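Long-range contacts in OLD nuclease (Thermus scotoductus, PDB 6P74), which degrades linear and supercoiled double-stranded DNA as a metal-dependent 5'-3' exonuclease, nicks circular DNA, and has a DNA-stimulated ATPase activity: residues A[387-392]-A[500-505]; A[431-435]-A[477-481]. All blocks are in the same frame, centred on the assembly; numbering follows the deposited sequence.

Interaction 1: A[387-392]-A[500-505]; sequences QLFNQL and LKTVDV
Within the Toprim domain, the C-terminal end of helix 379-391 packs against the end of helix 493-501 and the chain after it. Residues 387-391 are helical; opposite them, Leu-500 still belongs to helix 493-501, and by Val-503 the chain is loop. CA atoms come nearest at Leu-388 with Leu-500 (7.3 Å) and Leu-392 with Val-505 (6.7 Å).

Gln-387 (chi1 t, chi2 p) rests its methylene on the leucine, CG to Leu-500 CD1 4.0 Å, while its amide NE2 donates to Gln-391 OE1 (3.1 Å), one helical turn on. Leu-388 (m, t) is buried, its CD2 lying 4.2 Å from Leu-500 CD2; it also touches Phe-515 and Ile-519 of helix 513-523, so a branched apolar residue suits this place. Gln-391 (m, t) points at 500-505 and supplies the polar link: NE2 donates to Leu-500 O at 2.9 Å, with the OE1 end held by Gln-387. A long amide side chain can thus accept from its own helix and donate to a carbonyl at another helix's end. Val-503 N also donates to Leu-500 O (3.1 Å), which closes the turn into the loop. The extended Val-503 and Asp-504 (phi/psi -83/157 and -113/99) carry Val-505 (chi1 m) back to the helix: its CG1 lies 3.9 Å from Gln-391 CB and, in the tightest apolar approach, 3.4 Å from CD2 of Leu-392 (m, t).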
loop_
_atom_site.group_PDB
_atom_site.type_symbol
_atom_site.label_atom_id
_atom_site.label_comp_id
_atom_site.label_asym_id
_atom_site.label_seq_id
_atom_site.Cartn_x
_atom_site.Cartn_y
_atom_site.Cartn_z
ATOM N N GLN A 387 -14.056 32.603 -24.094
ATOM C CA GLN A 387 -14.524 32.630 -25.470
ATOM C C GLN A 387 -13.341 32.709 -26.442
ATOM O O GLN A 387 -13.361 32.074 -27.501
ATOM C CB GLN A 387 -15.500 33.795 -25.668
ATOM C CG GLN A 387 -15.884 34.041 -27.109
ATOM C CD GLN A 387 -16.653 32.866 -27.700
ATOM O OE1 GLN A 387 -17.374 32.170 -26.983
ATOM N NE2 GLN A 387 -16.491 32.632 -29.006
ATOM N N LEU A 388 -12.280 33.436 -26.085
ATOM C CA LEU A 388 -11.125 33.474 -26.985
ATOM C C LEU A 388 -10.412 32.130 -27.019
ATOM O O LEU A 388 -10.003 31.674 -28.094
ATOM C CB LEU A 388 -10.158 34.592 -26.594
ATOM C CG LEU A 388 -10.647 35.961 -27.061
ATOM C CD1 LEU A 388 -9.906 37.090 -26.380
ATOM C CD2 LEU A 388 -10.539 36.060 -28.590
ATOM N N PHE A 389 -10.256 31.480 -25.860
ATOM C CA PHE A 389 -9.760 30.107 -25.861
ATOM C C PHE A 389 -10.518 29.279 -26.882
ATOM O O PHE A 389 -9.925 28.558 -27.694
ATOM C CB PHE A 389 -9.910 29.464 -24.484
ATOM C CG PHE A 389 -8.753 29.703 -23.544
ATOM C CD1 PHE A 389 -7.663 28.856 -23.539
ATOM C CD2 PHE A 389 -8.787 30.746 -22.626
ATOM C CE1 PHE A 389 -6.618 29.052 -22.652
ATOM C CE2 PHE A 389 -7.747 30.946 -21.728
ATOM C CZ PHE A 389 -6.662 30.103 -21.746
ATOM N N ASN A 390 -11.847 29.380 -26.852
ATOM C CA ASN A 390 -12.676 28.584 -27.745
ATOM C C ASN A 390 -12.415 28.948 -29.211
ATOM O O ASN A 390 -12.414 28.079 -30.092
ATOM C CB ASN A 390 -14.144 28.779 -27.356
ATOM C CG ASN A 390 -15.084 27.860 -28.113
ATOM O OD1 ASN A 390 -15.103 26.652 -27.879
ATOM N ND2 ASN A 390 -15.880 28.431 -29.006
ATOM N N GLN A 391 -12.176 30.226 -29.491
ATOM C CA GLN A 391 -11.885 30.636 -30.858
ATOM C C GLN A 391 -10.472 30.277 -31.286
ATOM O O GLN A 391 -10.207 30.155 -32.484
ATOM C CB GLN A 391 -12.119 32.139 -31.016
ATOM C CG GLN A 391 -13.600 32.481 -31.071
ATOM C CD GLN A 391 -13.868 33.967 -31.210
ATOM O OE1 GLN A 391 -14.494 34.568 -30.343
ATOM N NE2 GLN A 391 -13.410 34.562 -32.312
ATOM N N LEU A 392 -9.561 30.118 -30.336
ATOM C CA LEU A 392 -8.221 29.659 -30.650
ATOM C C LEU A 392 -8.156 28.145 -30.706
ATOM O O LEU A 392 -7.092 27.593 -30.995
ATOM C CB LEU A 392 -7.223 30.217 -29.621
ATOM C CG LEU A 392 -7.073 31.742 -29.714
ATOM C CD1 LEU A 392 -6.379 32.321 -28.507
ATOM C CD2 LEU A 392 -6.322 32.128 -30.994
ATOM N N LEU A 500 -16.789 39.159 -29.856
ATOM C CA LEU A 500 -15.543 38.434 -30.087
ATOM C C LEU A 500 -15.632 37.507 -31.285
ATOM O O LEU A 500 -14.617 37.218 -31.928
ATOM C CB LEU A 500 -15.167 37.639 -28.847
ATOM C CG LEU A 500 -14.630 38.521 -27.741
ATOM C CD1 LEU A 500 -14.466 37.720 -26.455
ATOM C CD2 LEU A 500 -13.332 39.138 -28.214
ATOM N N LYS A 501 -16.826 37.012 -31.590
ATOM C CA LYS A 501 -16.963 36.150 -32.753
ATOM C C LYS A 501 -16.691 36.883 -34.068
ATOM O O LYS A 501 -16.420 36.220 -35.075
ATOM C CB LYS A 501 -18.359 35.502 -32.767
ATOM C CG LYS A 501 -18.550 34.364 -31.748
ATOM C CD LYS A 501 -19.939 33.732 -31.854
ATOM C CE LYS A 501 -20.174 32.729 -30.732
ATOM N NZ LYS A 501 -21.560 32.162 -30.744
ATOM N N THR A 502 -16.742 38.220 -34.095
ATOM C CA THR A 502 -16.429 38.941 -35.334
ATOM C C THR A 502 -14.947 39.281 -35.465
ATOM O O THR A 502 -14.539 39.802 -36.508
ATOM C CB THR A 502 -17.237 40.246 -35.447
ATOM O OG1 THR A 502 -16.806 41.157 -34.422
ATOM C CG2 THR A 502 -18.730 39.988 -35.300
ATOM N N VAL A 503 -14.170 38.986 -34.418
ATOM C CA VAL A 503 -12.703 39.267 -34.414
ATOM C C VAL A 503 -11.980 38.116 -35.123
ATOM O O VAL A 503 -12.550 37.009 -35.186
ATOM C CB VAL A 503 -12.170 39.467 -32.982
ATOM C CG1 VAL A 503 -10.671 39.723 -32.968
ATOM C CG2 VAL A 503 -12.912 40.579 -32.255
ATOM N N ASP A 504 -10.772 38.379 -35.633
ATOM C CA ASP A 504 -9.972 37.344 -36.344
ATOM C C ASP A 504 -8.729 37.006 -35.510
ATOM O O ASP A 504 -7.748 37.774 -35.576
ATOM C CB ASP A 504 -9.602 37.801 -37.758
ATOM C CG ASP A 504 -8.432 37.035 -38.351
ATOM O OD1 ASP A 504 -8.226 35.874 -37.946
ATOM O OD2 ASP A 504 -7.736 37.606 -39.214
ATOM N N VAL A 505 -8.780 35.900 -34.762
ATOM C CA VAL A 505 -7.634 35.466 -33.908
ATOM C C VAL A 505 -6.334 35.639 -34.702
ATOM O O VAL A 505 -5.277 35.834 -34.071
ATOM C CB VAL A 505 -7.809 34.012 -33.428
ATOM C CG1 VAL A 505 -8.877 33.898 -32.351
ATOM C CG2 VAL A 505 -8.109 33.068 -34.582
#

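Interaction 2: A[431-435]-A[477-481]. With SM (samarium (III) ion), chain O.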
loop_
_atom_site.group_PDB
_atom_site.type_symbol
_atom_site.label_atom_id
_atom_site.label_comp_id
_atom_site.label_asym_id
_atom_site.label_seq_id
_atom_site.Cartn_x
_atom_site.Cartn_y
_atom_site.Cartn_z
ATOM N N ASP A 431 -6.606 45.548 -17.484
ATOM C CA ASP A 431 -6.791 46.835 -18.150
ATOM C C ASP A 431 -5.836 47.878 -17.597
ATOM O O ASP A 431 -5.440 47.834 -16.431
ATOM C CB ASP A 431 -8.239 47.335 -17.987
ATOM C CG ASP A 431 -9.254 46.519 -18.808
ATOM O OD1 ASP A 431 -8.807 45.777 -19.697
ATOM O OD2 ASP A 431 -10.485 46.588 -18.551
ATOM N N GLU A 432 -5.482 48.847 -18.443
ATOM C CA GLU A 432 -4.700 49.975 -17.956
ATOM C C GLU A 432 -5.548 50.884 -17.069
ATOM O O GLU A 432 -5.136 51.246 -15.962
ATOM C CB GLU A 432 -4.115 50.752 -19.129
ATOM C CG GLU A 432 -3.174 51.904 -18.743
ATOM C CD GLU A 432 -2.915 52.826 -19.945
ATOM O OE1 GLU A 432 -3.614 52.655 -20.962
ATOM O OE2 GLU A 432 -2.042 53.724 -19.887
ATOM N N ASP A 433 -6.731 51.282 -17.551
ATOM C CA ASP A 433 -7.670 52.108 -16.779
ATOM C C ASP A 433 -7.126 53.502 -16.489
ATOM O O ASP A 433 -7.364 54.063 -15.422
ATOM C CB ASP A 433 -8.075 51.418 -15.485
ATOM C CG ASP A 433 -9.085 50.327 -15.728
ATOM O OD1 ASP A 433 -9.880 50.486 -16.679
ATOM O OD2 ASP A 433 -9.102 49.328 -14.987
ATOM N N VAL A 434 -6.418 54.064 -17.459
ATOM C CA VAL A 434 -5.941 55.437 -17.423
ATOM C C VAL A 434 -6.621 56.165 -18.570
ATOM O O VAL A 434 -6.683 55.644 -19.685
ATOM C CB VAL A 434 -4.411 55.480 -17.557
ATOM C CG1 VAL A 434 -3.885 56.923 -17.788
ATOM C CG2 VAL A 434 -3.788 54.759 -16.357
ATOM N N TRP A 435 -7.153 57.346 -18.295
ATOM C CA TRP A 435 -7.997 58.017 -19.269
ATOM C C TRP A 435 -7.554 59.459 -19.434
ATOM O O TRP A 435 -7.154 60.089 -18.455
ATOM C CB TRP A 435 -9.462 57.961 -18.817
ATOM C CG TRP A 435 -9.897 56.550 -18.593
ATOM C CD1 TRP A 435 -9.926 55.860 -17.396
ATOM C CD2 TRP A 435 -10.319 55.628 -19.598
ATOM N NE1 TRP A 435 -10.344 54.572 -17.609
ATOM C CE2 TRP A 435 -10.596 54.404 -18.951
ATOM C CE3 TRP A 435 -10.489 55.722 -20.985
ATOM C CZ2 TRP A 435 -11.052 53.279 -19.645
ATOM C CZ3 TRP A 435 -10.932 54.616 -21.669
ATOM C CH2 TRP A 435 -11.202 53.402 -21.002
ATOM N N PRO A 477 -7.126 51.251 -23.544
ATOM C CA PRO A 477 -7.192 51.617 -22.132
ATOM C C PRO A 477 -7.890 50.553 -21.305
ATOM O O PRO A 477 -7.655 50.512 -20.104
ATOM C CB PRO A 477 -8.007 52.911 -22.125
ATOM C CG PRO A 477 -8.849 52.839 -23.390
ATOM C CD PRO A 477 -7.957 52.137 -24.393
ATOM N N SER A 478 -8.719 49.715 -21.927
ATOM C CA SER A 478 -9.455 48.684 -21.195
ATOM C C SER A 478 -10.068 47.714 -22.187
ATOM O O SER A 478 -10.283 48.057 -23.351
ATOM C CB SER A 478 -10.572 49.286 -20.341
ATOM O OG SER A 478 -11.530 49.904 -21.194
ATOM N N LEU A 479 -10.399 46.516 -21.697
ATOM C CA LEU A 479 -11.062 45.525 -22.544
ATOM C C LEU A 479 -12.413 46.030 -23.014
ATOM O O LEU A 479 -12.802 45.800 -24.169
ATOM C CB LEU A 479 -11.215 44.185 -21.809
ATOM C CG LEU A 479 -11.841 43.020 -22.598
ATOM C CD1 LEU A 479 -10.970 42.575 -23.726
ATOM C CD2 LEU A 479 -12.212 41.797 -21.710
ATOM N N GLU A 480 -13.146 46.729 -22.140
ATOM C CA GLU A 480 -14.417 47.310 -22.560
ATOM C C GLU A 480 -14.230 48.229 -23.758
ATOM O O GLU A 480 -15.028 48.204 -24.699
ATOM C CB GLU A 480 -15.078 48.091 -21.429
ATOM C CG GLU A 480 -15.479 47.277 -20.238
ATOM C CD GLU A 480 -14.402 47.256 -19.186
ATOM O OE1 GLU A 480 -13.213 47.338 -19.587
ATOM O OE2 GLU A 480 -14.749 47.190 -17.981
ATOM N N ALA A 481 -13.188 49.059 -23.735
ATOM C CA ALA A 481 -12.973 49.953 -24.865
ATOM C C ALA A 481 -12.505 49.177 -26.091
ATOM O O ALA A 481 -12.939 49.465 -27.213
ATOM C CB ALA A 481 -11.978 51.054 -24.492
HETATM SM SM SM O . -12.378 46.507 -17.142
HETATM O O HOH W 1 -11.934 49.060 -17.290
#
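Two hydrogen bonds given by backbone amides fix this metal site: Leu-479 N donates to Asp-431 OD1 (2.7 Å), and Asp-433 N donates almost linearly to Pro-477 O (2.8 Å). The first places an acidic side chain at the start of helix 479-483, leaving Asp-431 OD2 to bind the samarium ion at 2.4 Å. Glu-480 approaches the ion with both carboxylate oxygens, OE2 at 2.6 Å and OE1 at 2.7 Å from SM, and OE2 also forms a salt bridge with Arg-487, the proposed catalytic arginine. Asp-431 OD2 and Glu-480 OE1, both acceptors, can stand 3.0 Å apart because they share the cation, whose charge offsets their repulsion. A water is a further ligand, 2.6 Å from SM and from Asp-433 OD1, so this aspartate faces the ion through solvent. Asp-431 and Asp-433 form the DxD motif of the Toprim domain; this enzyme probably binds two divalent cations.

Ser-478 is the N-cap: its OG accepts from Ala-481 N (3.1 Å), suiting a short hydroxyl side chain. Farther out, cis Pro-477 lays its CB over the six-membered ring of Trp-435 in a CH-pi contact, 3.7 Å from the centroid; Ala-481 CB is at the ring's edge, 4.3 Å from CH2.

Asp-431 ends strand 426-431, next to strand 472-475 in the parallel sheet, while Val-434 touches helix 443-467 and Leu-479 packs on helix 379-391.

In the fold
Both contacts belong to the Toprim domain and lie on the same side of the chain's centre, 20 Å apart between centres and about 6 Å between nearest atoms, without touching. Along the chain they are nested: interaction 2 falls inside the loop closed by interaction 1. Interaction 2 sits at the ends of neighbouring strands of the four-stranded parallel sheet, where the metal binds, whereas interaction 1 joins helices farther from the ion. Helix 379-391 connects them, since Leu-479 rests on its Asp-381 and Ala-384 while its far end enters interaction 1. Helices 479-483 and 493-501 are consecutive, so the chain leaving the metal site returns to this same helix.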